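TRNA(Ile2) 2-agmatinylcytidine synthetase TiaS (Archaeoglobus fulgidus, PDB 5XOB) catalyses the ATP-dependent attachment of agmatine to the wobble cytidine of an isoleucine tRNA, forming 2-agmatinylcytidine and switching the codon read from AUG to AUA. Local coordinates at residues V3-D8 / F61-D66; V95-E100 / Y129-L134; F39-R44 / V149-E154. All coordinates share one frame; numbering follows the deposited sequence.

Contact 1: residues V3-D8 / F61-D66. With MG (magnesium ion), chain C.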
loop_
_atom_site.group_PDB
_atom_site.type_symbol
_atom_site.label_atom_id
_atom_site.label_comp_id
_atom_site.label_asym_id
_atom_site.label_seq_id
_atom_site.Cartn_x
_atom_site.Cartn_y
_atom_site.Cartn_z
ATOM N N VAL A 3 -4.497 -15.185 -25.975
ATOM C CA VAL A 3 -5.483 -14.192 -25.561
ATOM C C VAL A 3 -5.399 -13.899 -24.062
ATOM O O VAL A 3 -5.370 -14.814 -23.226
ATOM C CB VAL A 3 -6.915 -14.637 -25.919
ATOM C CG1 VAL A 3 -7.926 -13.550 -25.563
ATOM C CG2 VAL A 3 -7.013 -14.974 -27.402
ATOM N N TRP A 4 -5.361 -12.609 -23.743
ATOM C CA TRP A 4 -5.357 -12.132 -22.364
ATOM C C TRP A 4 -6.777 -12.050 -21.830
ATOM O O TRP A 4 -7.641 -11.413 -22.439
ATOM C CB TRP A 4 -4.717 -10.743 -22.270
ATOM C CG TRP A 4 -3.220 -10.748 -22.158
ATOM C CD1 TRP A 4 -2.326 -10.455 -23.144
ATOM C CD2 TRP A 4 -2.443 -11.049 -20.985
ATOM N NE1 TRP A 4 -1.039 -10.559 -22.665
ATOM C CE2 TRP A 4 -1.083 -10.918 -21.341
ATOM C CE3 TRP A 4 -2.767 -11.418 -19.672
ATOM C CZ2 TRP A 4 -0.043 -11.146 -20.432
ATOM C CZ3 TRP A 4 -1.733 -11.641 -18.764
ATOM C CH2 TRP A 4 -0.387 -11.506 -19.150
ATOM N N VAL A 5 -7.006 -12.681 -20.681
ATOM C CA VAL A 5 -8.308 -12.645 -20.032
ATOM C C VAL A 5 -8.264 -11.769 -18.785
ATOM O O VAL A 5 -7.375 -11.923 -17.953
ATOM C CB VAL A 5 -8.766 -14.050 -19.630
ATOM C CG1 VAL A 5 -10.145 -13.987 -18.988
ATOM C CG2 VAL A 5 -8.777 -14.969 -20.847
ATOM N N GLY A 6 -9.238 -10.866 -18.663
ATOM C CA GLY A 6 -9.295 -9.919 -17.549
ATOM C C GLY A 6 -10.590 -10.096 -16.804
ATOM O O GLY A 6 -11.609 -10.390 -17.421
ATOM N N ILE A 7 -10.545 -9.951 -15.480
ATOM C CA ILE A 7 -11.730 -10.127 -14.625
ATOM C C ILE A 7 -11.650 -9.228 -13.389
ATOM O O ILE A 7 -10.591 -9.128 -12.779
ATOM C CB ILE A 7 -11.879 -11.586 -14.118
ATOM C CG1 ILE A 7 -11.672 -12.602 -15.245
ATOM C CG2 ILE A 7 -13.255 -11.797 -13.497
ATOM C CD1 ILE A 7 -11.639 -14.044 -14.785
ATOM N N ASP A 8 -12.767 -8.586 -13.025
ATOM C CA ASP A 8 -12.895 -7.888 -11.724
ATOM C C ASP A 8 -14.349 -7.873 -11.215
ATOM O O ASP A 8 -15.280 -8.239 -11.933
ATOM C CB ASP A 8 -12.347 -6.446 -11.810
ATOM C CG ASP A 8 -12.034 -5.819 -10.423
ATOM O OD1 ASP A 8 -12.073 -6.523 -9.387
ATOM O OD2 ASP A 8 -11.738 -4.604 -10.367
ATOM N N PHE A 61 -4.919 -13.145 -16.982
ATOM C CA PHE A 61 -4.030 -14.249 -17.325
ATOM C C PHE A 61 -4.005 -14.501 -18.823
ATOM O O PHE A 61 -4.975 -14.219 -19.528
ATOM C CB PHE A 61 -4.413 -15.526 -16.571
ATOM C CG PHE A 61 -5.826 -15.979 -16.810
ATOM C CD1 PHE A 61 -6.111 -16.939 -17.779
ATOM C CD2 PHE A 61 -6.877 -15.461 -16.052
ATOM C CE1 PHE A 61 -7.417 -17.362 -17.998
ATOM C CE2 PHE A 61 -8.185 -15.880 -16.263
ATOM C CZ PHE A 61 -8.455 -16.831 -17.240
ATOM N N LEU A 62 -2.880 -15.036 -19.291
ATOM C CA LEU A 62 -2.671 -15.310 -20.706
ATOM C C LEU A 62 -2.989 -16.763 -21.035
ATOM O O LEU A 62 -2.501 -17.678 -20.363
ATOM C CB LEU A 62 -1.219 -15.017 -21.084
ATOM C CG LEU A 62 -0.871 -14.954 -22.579
ATOM C CD1 LEU A 62 -1.736 -13.945 -23.315
ATOM C CD2 LEU A 62 0.598 -14.601 -22.760
ATOM N N VAL A 63 -3.800 -16.970 -22.073
ATOM C CA VAL A 63 -4.113 -18.315 -22.538
ATOM C C VAL A 63 -3.852 -18.476 -24.025
ATOM O O VAL A 63 -3.768 -17.498 -24.759
ATOM C CB VAL A 63 -5.571 -18.691 -22.257
ATOM C CG1 VAL A 63 -5.860 -18.560 -20.775
ATOM C CG2 VAL A 63 -6.523 -17.817 -23.055
ATOM N N GLU A 64 -3.715 -19.731 -24.441
ATOM C CA GLU A 64 -3.643 -20.109 -25.843
ATOM C C GLU A 64 -4.828 -21.029 -26.100
ATOM O O GLU A 64 -4.988 -22.045 -25.423
ATOM C CB GLU A 64 -2.328 -20.831 -26.132
ATOM C CG GLU A 64 -2.233 -21.491 -27.507
ATOM C CD GLU A 64 -1.632 -20.591 -28.578
ATOM O OE1 GLU A 64 -0.525 -20.043 -28.354
ATOM O OE2 GLU A 64 -2.255 -20.455 -29.656
ATOM N N VAL A 65 -5.668 -20.648 -27.056
ATOM C CA VAL A 65 -6.867 -21.404 -27.400
ATOM C C VAL A 65 -7.051 -21.329 -28.904
ATOM O O VAL A 65 -6.413 -20.514 -29.565
ATOM C CB VAL A 65 -8.137 -20.821 -26.733
ATOM C CG1 VAL A 65 -8.043 -20.908 -25.215
ATOM C CG2 VAL A 65 -8.392 -19.382 -27.179
ATOM N N ASP A 66 -7.938 -22.165 -29.432
ATOM C CA ASP A 66 -8.236 -22.161 -30.861
ATOM C C ASP A 66 -9.299 -21.127 -31.212
ATOM O O ASP A 66 -9.164 -20.410 -32.206
ATOM C CB ASP A 66 -8.685 -23.548 -31.321
ATOM C CG ASP A 66 -7.527 -24.504 -31.499
ATOM O OD1 ASP A 66 -6.704 -24.281 -32.416
ATOM O OD2 ASP A 66 -7.442 -25.481 -30.724
HETATM MG MG MG C . -11.758 -5.324 -7.139
#
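Val-5 packs over one face of the Phe-61 ring, the two side chains running side by side, with CB 3.9 Å from the ring centroid in a CH-pi contact displaced toward the rim. The two residues are a hydrogen-bonded pair of the antiparallel ladder between strands 2-8 and 57-64, in the middle of the large mixed sheet of TiaS. The Phe-61 ring owes its place to a chi1 of 58°, which sets CG between the backbone N and the carbonyl carbon. Ile-7 CD1 meets the edge of the ring at CE2. Beside Phe-61, Val-63 CG2 packs against Val-3 and Val-5, and helix 68-82 closes over this face with Leu-71.

On the other face Trp-4 and Leu-62 form the non-hydrogen-bonded pair. A chi2 of 56° turns Leu-62 CD1 to the indole, 3.5 Å from the centroid of the five-membered ring and almost straight above it. The benzo side comes up against the Phe-61 backbone, CE3 lying 3.4 Å from Phe-61 C. An alanine in place of Trp-4 would probably leave Leu-62 CD1 without its aromatic platform and open a gap beside the Phe-61 carbonyl.

Four main-chain hydrogen bonds run between residues 3-5 and 61-63. Val-5 and Phe-61 exchange two, the one from Val-5 N to Phe-61 O being nearly linear at 176°; Val-3 and Val-63 exchange the others. Strand 2-8 runs on to the magnesium site, completed by Thr-18 as phosphothreonine, where Asp-8 OD1 binds the magnesium ion at 2.6 Å.

Contact 2: residues V95-E100 / Y129-L134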
loop_
_atom_site.group_PDB
_atom_site.type_symbol
_atom_site.label_atom_id
_atom_site.label_comp_id
_atom_site.label_asym_id
_atom_site.label_seq_id
_atom_site.Cartn_x
_atom_site.Cartn_y
_atom_site.Cartn_z
ATOM N N VAL A 95 -12.862 -9.316 -19.955
ATOM C CA VAL A 95 -12.475 -8.977 -21.315
ATOM C C VAL A 95 -11.491 -9.990 -21.873
ATOM O O VAL A 95 -10.826 -10.726 -21.132
ATOM C CB VAL A 95 -11.847 -7.578 -21.392
ATOM C CG1 VAL A 95 -12.882 -6.522 -21.036
ATOM C CG2 VAL A 95 -10.627 -7.475 -20.483
ATOM N N PHE A 96 -11.404 -10.004 -23.198
ATOM C CA PHE A 96 -10.652 -11.023 -23.913
ATOM C C PHE A 96 -9.914 -10.342 -25.052
ATOM O O PHE A 96 -10.522 -9.952 -26.044
ATOM C CB PHE A 96 -11.618 -12.113 -24.394
ATOM C CG PHE A 96 -12.581 -12.556 -23.324
ATOM C CD1 PHE A 96 -12.259 -13.603 -22.460
ATOM C CD2 PHE A 96 -13.785 -11.886 -23.139
ATOM C CE1 PHE A 96 -13.135 -13.990 -21.459
ATOM C CE2 PHE A 96 -14.662 -12.263 -22.135
ATOM C CZ PHE A 96 -14.337 -13.322 -21.295
ATOM N N VAL A 97 -8.599 -10.201 -24.891
ATOM C CA VAL A 97 -7.797 -9.266 -25.684
ATOM C C VAL A 97 -6.618 -9.978 -26.342
ATOM O O VAL A 97 -5.909 -10.732 -25.681
ATOM C CB VAL A 97 -7.271 -8.113 -24.778
ATOM C CG1 VAL A 97 -6.279 -7.218 -25.511
ATOM C CG2 VAL A 97 -8.427 -7.273 -24.241
ATOM N N ASP A 98 -6.406 -9.724 -27.634
ATOM C CA ASP A 98 -5.234 -10.244 -28.340
ATOM C C ASP A 98 -3.960 -9.752 -27.657
ATOM O O ASP A 98 -3.857 -8.581 -27.298
ATOM C CB ASP A 98 -5.246 -9.820 -29.809
ATOM N N GLU A 99 -2.997 -10.650 -27.469
ATOM C CA GLU A 99 -1.705 -10.288 -26.891
ATOM C C GLU A 99 -1.204 -8.967 -27.472
ATOM O O GLU A 99 -0.797 -8.064 -26.740
ATOM C CB GLU A 99 -0.687 -11.389 -27.167
ATOM C CG GLU A 99 0.541 -11.331 -26.286
ATOM C CD GLU A 99 1.445 -12.522 -26.502
ATOM O OE1 GLU A 99 1.427 -13.100 -27.613
ATOM O OE2 GLU A 99 2.172 -12.878 -25.555
ATOM N N GLU A 100 -1.275 -8.869 -28.798
ATOM C CA GLU A 100 -0.814 -7.697 -29.548
ATOM C C GLU A 100 -1.572 -6.414 -29.180
ATOM O O GLU A 100 -1.056 -5.314 -29.348
ATOM C CB GLU A 100 -0.960 -7.935 -31.061
ATOM C CG GLU A 100 -0.653 -9.352 -31.542
ATOM C CD GLU A 100 -0.621 -9.458 -33.057
ATOM O OE1 GLU A 100 -1.351 -8.693 -33.729
ATOM O OE2 GLU A 100 0.132 -10.312 -33.578
ATOM N N TYR A 129 -12.083 -1.141 -30.022
ATOM C CA TYR A 129 -11.256 -2.269 -30.433
ATOM C C TYR A 129 -12.042 -3.567 -30.611
ATOM O O TYR A 129 -11.446 -4.641 -30.758
ATOM C CB TYR A 129 -10.129 -2.466 -29.433
ATOM C CG TYR A 129 -9.160 -1.322 -29.415
ATOM C CD1 TYR A 129 -8.320 -1.088 -30.497
ATOM C CD2 TYR A 129 -9.073 -0.471 -28.317
ATOM C CE1 TYR A 129 -7.414 -0.035 -30.490
ATOM C CE2 TYR A 129 -8.170 0.583 -28.295
ATOM C CZ TYR A 129 -7.339 0.801 -29.384
ATOM O OH TYR A 129 -6.437 1.846 -29.375
ATOM N N PHE A 130 -13.372 -3.466 -30.616
ATOM C CA PHE A 130 -14.236 -4.626 -30.816
ATOM C C PHE A 130 -13.757 -5.747 -29.888
ATOM O O PHE A 130 -13.591 -6.900 -30.301
ATOM C CB PHE A 130 -14.220 -5.051 -32.295
ATOM C CG PHE A 130 -14.199 -3.888 -33.264
ATOM C CD1 PHE A 130 -15.379 -3.245 -33.632
ATOM C CD2 PHE A 130 -12.993 -3.426 -33.799
ATOM C CE1 PHE A 130 -15.359 -2.173 -34.517
ATOM C CE2 PHE A 130 -12.968 -2.355 -34.681
ATOM C CZ PHE A 130 -14.153 -1.727 -35.041
ATOM N N ILE A 131 -13.504 -5.374 -28.632
ATOM C CA ILE A 131 -13.055 -6.321 -27.623
ATOM C C ILE A 131 -14.276 -7.086 -27.146
ATOM O O ILE A 131 -15.296 -6.484 -26.786
ATOM C CB ILE A 131 -12.379 -5.652 -26.408
ATOM C CG1 ILE A 131 -11.158 -4.850 -26.848
ATOM C CG2 ILE A 131 -11.942 -6.707 -25.392
ATOM C CD1 ILE A 131 -10.665 -3.868 -25.807
ATOM N N PRO A 132 -14.189 -8.420 -27.171
ATOM C CA PRO A 132 -15.240 -9.242 -26.601
ATOM C C PRO A 132 -15.174 -9.194 -25.089
ATOM O O PRO A 132 -14.086 -9.119 -24.514
ATOM C CB PRO A 132 -14.919 -10.651 -27.116
ATOM C CG PRO A 132 -13.867 -10.486 -28.165
ATOM C CD PRO A 132 -13.141 -9.236 -27.806
ATOM N N HIS A 133 -16.336 -9.255 -24.457
ATOM C CA HIS A 133 -16.445 -8.936 -23.053
ATOM C C HIS A 133 -17.728 -9.482 -22.456
ATOM O O HIS A 133 -18.671 -9.803 -23.183
ATOM C CB HIS A 133 -16.426 -7.423 -22.884
ATOM C CG HIS A 133 -17.538 -6.724 -23.603
ATOM N ND1 HIS A 133 -17.616 -6.662 -24.979
ATOM C CD2 HIS A 133 -18.615 -6.047 -23.134
ATOM C CE1 HIS A 133 -18.695 -5.983 -25.325
ATOM N NE2 HIS A 133 -19.317 -5.595 -24.225
ATOM N N LEU A 134 -17.744 -9.589 -21.129
ATOM C CA LEU A 134 -18.932 -9.974 -20.374
ATOM C C LEU A 134 -19.195 -8.903 -19.339
ATOM O O LEU A 134 -18.260 -8.406 -18.717
ATOM C CB LEU A 134 -18.706 -11.306 -19.668
ATOM C CG LEU A 134 -18.417 -12.481 -20.597
ATOM C CD1 LEU A 134 -17.795 -13.630 -19.825
ATOM C CD2 LEU A 134 -19.689 -12.933 -21.293
#
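Phe-96 turns the edge of its ring toward the backbone of Pro-132 and His-133, with CD2 only 3.1 Å from Pro-132 O and that oxygen near the ring plane. A chi1 of -46° keeps CG anti to the carbonyl carbon, beside the backbone N that donates to the same Pro-132 O. Farther round the same edge, CE2 meets His-133 CA and CZ touches Leu-134 CD1 at 3.8 Å. The hydrogen bond from Phe-96 N to Pro-132 O is weak, bent to 132°, and Val-95 adds a CA-H...O contact, so one carbonyl gathers several approaches from strand 93-98.

Val-95 and His-133 make an antiparallel non-hydrogen-bonded pair. From there toward Ile-131 the chains diverge, and side chains take over from backbone pairing: Ile-131 CG2 fits against Val-97 CG2 at 3.7 Å and also nears Val-95 CB. The His-133 ring leads away from Val-95, and ND1 donates to Ile-131 O at 2.9 Å, a bond within the segment that fixes the ring beside that carbonyl, whose oxygen lies 28° out of the imidazole plane.

The contact places the short strand 133-135 at the edge of the sheet, next to strand 93-98, and a backbone bond of Leu-134 with Ala-94 carries the pairing on. Leu-134 and Phe-96 pack on helix 68-82 through Val-72, whereas Val-95 faces helix 141-150 and Ile-131 and His-133 rest on Ile-126 of helix 119-129.

Contact 3: residues F39-R44 / V149-E154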
loop_
_atom_site.group_PDB
_atom_site.type_symbol
_atom_site.label_atom_id
_atom_site.label_comp_id
_atom_site.label_asym_id
_atom_site.label_seq_id
_atom_site.Cartn_x
_atom_site.Cartn_y
_atom_site.Cartn_z
ATOM N N PHE A 39 2.411 -16.869 -15.276
ATOM C CA PHE A 39 1.605 -16.643 -14.078
ATOM C C PHE A 39 0.474 -15.657 -14.372
ATOM O O PHE A 39 0.597 -14.808 -15.262
ATOM C CB PHE A 39 2.474 -16.127 -12.919
ATOM C CG PHE A 39 3.437 -17.151 -12.384
ATOM C CD1 PHE A 39 4.805 -16.910 -12.383
ATOM C CD2 PHE A 39 2.974 -18.373 -11.895
ATOM C CE1 PHE A 39 5.692 -17.862 -11.899
ATOM C CE2 PHE A 39 3.858 -19.327 -11.414
ATOM C CZ PHE A 39 5.218 -19.072 -11.414
ATOM N N PRO A 40 -0.636 -15.770 -13.627
ATOM C CA PRO A 40 -1.654 -14.745 -13.718
ATOM C C PRO A 40 -1.151 -13.506 -12.997
ATOM O O PRO A 40 -0.162 -13.576 -12.258
ATOM C CB PRO A 40 -2.828 -15.358 -12.965
ATOM C CG PRO A 40 -2.174 -16.182 -11.912
ATOM C CD PRO A 40 -0.910 -16.716 -12.530
ATOM N N ARG A 41 -1.830 -12.388 -13.204
ATOM C CA ARG A 41 -1.409 -11.130 -12.620
ATOM C C ARG A 41 -2.519 -10.612 -11.722
ATOM O O ARG A 41 -3.695 -10.767 -12.038
ATOM C CB ARG A 41 -1.061 -10.133 -13.723
ATOM C CG ARG A 41 -0.261 -10.766 -14.864
ATOM C CD ARG A 41 0.488 -9.739 -15.696
ATOM N NE ARG A 41 -0.416 -8.708 -16.199
ATOM C CZ ARG A 41 -0.050 -7.484 -16.581
ATOM N NH1 ARG A 41 1.222 -7.107 -16.535
ATOM N NH2 ARG A 41 -0.967 -6.625 -17.009
ATOM N N LEU A 42 -2.128 -10.046 -10.581
ATOM C CA LEU A 42 -3.046 -9.410 -9.644
ATOM C C LEU A 42 -2.718 -7.917 -9.590
ATOM O O LEU A 42 -1.688 -7.517 -9.043
ATOM C CB LEU A 42 -2.890 -10.021 -8.257
ATOM C CG LEU A 42 -3.984 -9.779 -7.212
ATOM C CD1 LEU A 42 -3.380 -9.922 -5.822
ATOM C CD2 LEU A 42 -4.691 -8.431 -7.327
ATOM N N ILE A 43 -3.614 -7.103 -10.143
ATOM C CA ILE A 43 -3.397 -5.664 -10.318
ATOM C C ILE A 43 -4.292 -4.847 -9.380
ATOM O O ILE A 43 -5.492 -4.757 -9.601
ATOM C CB ILE A 43 -3.707 -5.254 -11.779
ATOM C CG1 ILE A 43 -2.889 -6.099 -12.774
ATOM C CG2 ILE A 43 -3.473 -3.765 -11.998
ATOM C CD1 ILE A 43 -1.385 -6.014 -12.633
ATOM N N ARG A 44 -3.705 -4.252 -8.342
ATOM C CA ARG A 44 -4.437 -3.320 -7.472
ATOM C C ARG A 44 -4.609 -1.946 -8.127
ATOM O O ARG A 44 -3.673 -1.399 -8.715
ATOM C CB ARG A 44 -3.724 -3.135 -6.133
ATOM C CG ARG A 44 -3.617 -4.393 -5.302
ATOM C CD ARG A 44 -4.942 -4.789 -4.665
ATOM N NE ARG A 44 -4.786 -6.012 -3.878
ATOM C CZ ARG A 44 -5.769 -6.693 -3.299
ATOM N NH1 ARG A 44 -7.030 -6.297 -3.404
ATOM N NH2 ARG A 44 -5.476 -7.796 -2.611
ATOM N N VAL A 149 -5.389 -6.170 -17.742
ATOM C CA VAL A 149 -4.822 -6.562 -19.032
ATOM C C VAL A 149 -3.775 -5.551 -19.520
ATOM O O VAL A 149 -2.733 -5.946 -20.054
ATOM C CB VAL A 149 -5.951 -6.759 -20.085
ATOM C CG1 VAL A 149 -5.404 -6.913 -21.497
ATOM C CG2 VAL A 149 -6.794 -7.975 -19.724
ATOM N N GLY A 150 -4.046 -4.260 -19.331
ATOM C CA GLY A 150 -3.168 -3.198 -19.846
ATOM C C GLY A 150 -1.953 -2.848 -18.999
ATOM O O GLY A 150 -0.949 -2.346 -19.519
ATOM N N ALA A 151 -2.028 -3.115 -17.700
ATOM C CA ALA A 151 -1.030 -2.626 -16.761
ATOM C C ALA A 151 0.371 -3.071 -17.150
ATOM O O ALA A 151 0.621 -4.270 -17.293
ATOM C CB ALA A 151 -1.356 -3.099 -15.355
ATOM N N GLU A 152 1.276 -2.107 -17.333
ATOM C CA GLU A 152 2.696 -2.412 -17.494
ATOM C C GLU A 152 3.372 -2.426 -16.132
ATOM O O GLU A 152 3.231 -1.479 -15.355
ATOM C CB GLU A 152 3.401 -1.401 -18.396
ATOM C CG GLU A 152 4.919 -1.561 -18.373
ATOM C CD GLU A 152 5.631 -0.817 -19.486
ATOM O OE1 GLU A 152 6.708 -0.242 -19.206
ATOM O OE2 GLU A 152 5.125 -0.808 -20.633
ATOM N N LEU A 153 4.124 -3.492 -15.862
ATOM C CA LEU A 153 4.807 -3.660 -14.586
ATOM C C LEU A 153 6.325 -3.565 -14.739
ATOM O O LEU A 153 6.995 -4.554 -15.065
ATOM C CB LEU A 153 4.421 -5.000 -13.955
ATOM C CG LEU A 153 2.938 -5.235 -13.634
ATOM C CD1 LEU A 153 2.776 -6.479 -12.769
ATOM C CD2 LEU A 153 2.297 -4.037 -12.945
ATOM N N GLU A 154 6.855 -2.364 -14.506
ATOM C CA GLU A 154 8.302 -2.133 -14.472
ATOM C C GLU A 154 8.888 -2.862 -13.269
ATOM O O GLU A 154 9.762 -3.721 -13.391
ATOM C CB GLU A 154 8.603 -0.633 -14.370
ATOM C CG GLU A 154 8.280 0.166 -15.630
ATOM C CD GLU A 154 9.495 0.432 -16.507
ATOM O OE1 GLU A 154 9.543 1.519 -17.128
ATOM O OE2 GLU A 154 10.399 -0.434 -16.580
#
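The chain leaving helix 141-150 is fastened to strand 35-44 by Arg-41, whose guanidinium reaches Ala-151, the first residue beyond the helix. Both terminal nitrogens, NH1 and NH2, donate to one acceptor, Ala-151 O, in a forked grip: NH2 donates at 2.9 Å on a lone pair of the carbonyl, and NH1 donates at 3.0 Å from 21° off the carbonyl plane. The oxygen lies 6° out of the guanidinium plane and nearly equidistant from the two nitrogens, and both bonds are bent at the hydrogen. A bend at chi3 (-55°) sets NE out of line with the extended part of the chain. NH2 has a further partner in Ala-148 O, so this end of the arginine spans the last turn of the helix and the loop beyond it; the positive charge there would probably interact favourably with the carbonyl-rich C-terminal end of the helix.

The strand belongs to the TCKD region of the sequence and the helix exit to the FLD region, making this a link between the two, and strand 35-44 itself pairs in the sheet with strand 239-244 of the FLD region.

Next to the guanidinium, on the Ile-43 side, the contact becomes apolar. Ile-43 CD1 meets Ala-151 CB at 4.0 Å and Leu-153 CD1 at 4.2 Å, while its CG2 also lies against Ala-151 CB. Leu-153 and Arg-41 run alongside one another with opposite sense, CG of the leucine 3.9 Å from NH1. Helix 106-114 contributes Ile-113 against Ile-43 and Ala-109 against Ala-151.

All three contacts reach one eight-stranded mixed sheet. Contacts 1 and 2, their centres about 9 Å apart, occupy neighbouring strand pairs within the TCKD range, joined by main-chain bonds from Trp-4 to Val-97 and from Gly-6 to Val-95. The centre of contact 3 lies about 13 Å from that of contact 1 and about 16 Å from that of contact 2. Val-149 of helix 141-150 touches both others, packing on Trp-4, Gly-6, Val-95 and Val-97. Along the chain contact 1 closes before contact 2 opens; contacts 1 and 3 interleave, while contact 2 falls wholly between the segments of contact 3. The sheet itself crosses between the TCKD and FLD regions where strand 35-44 meets strand 239-244.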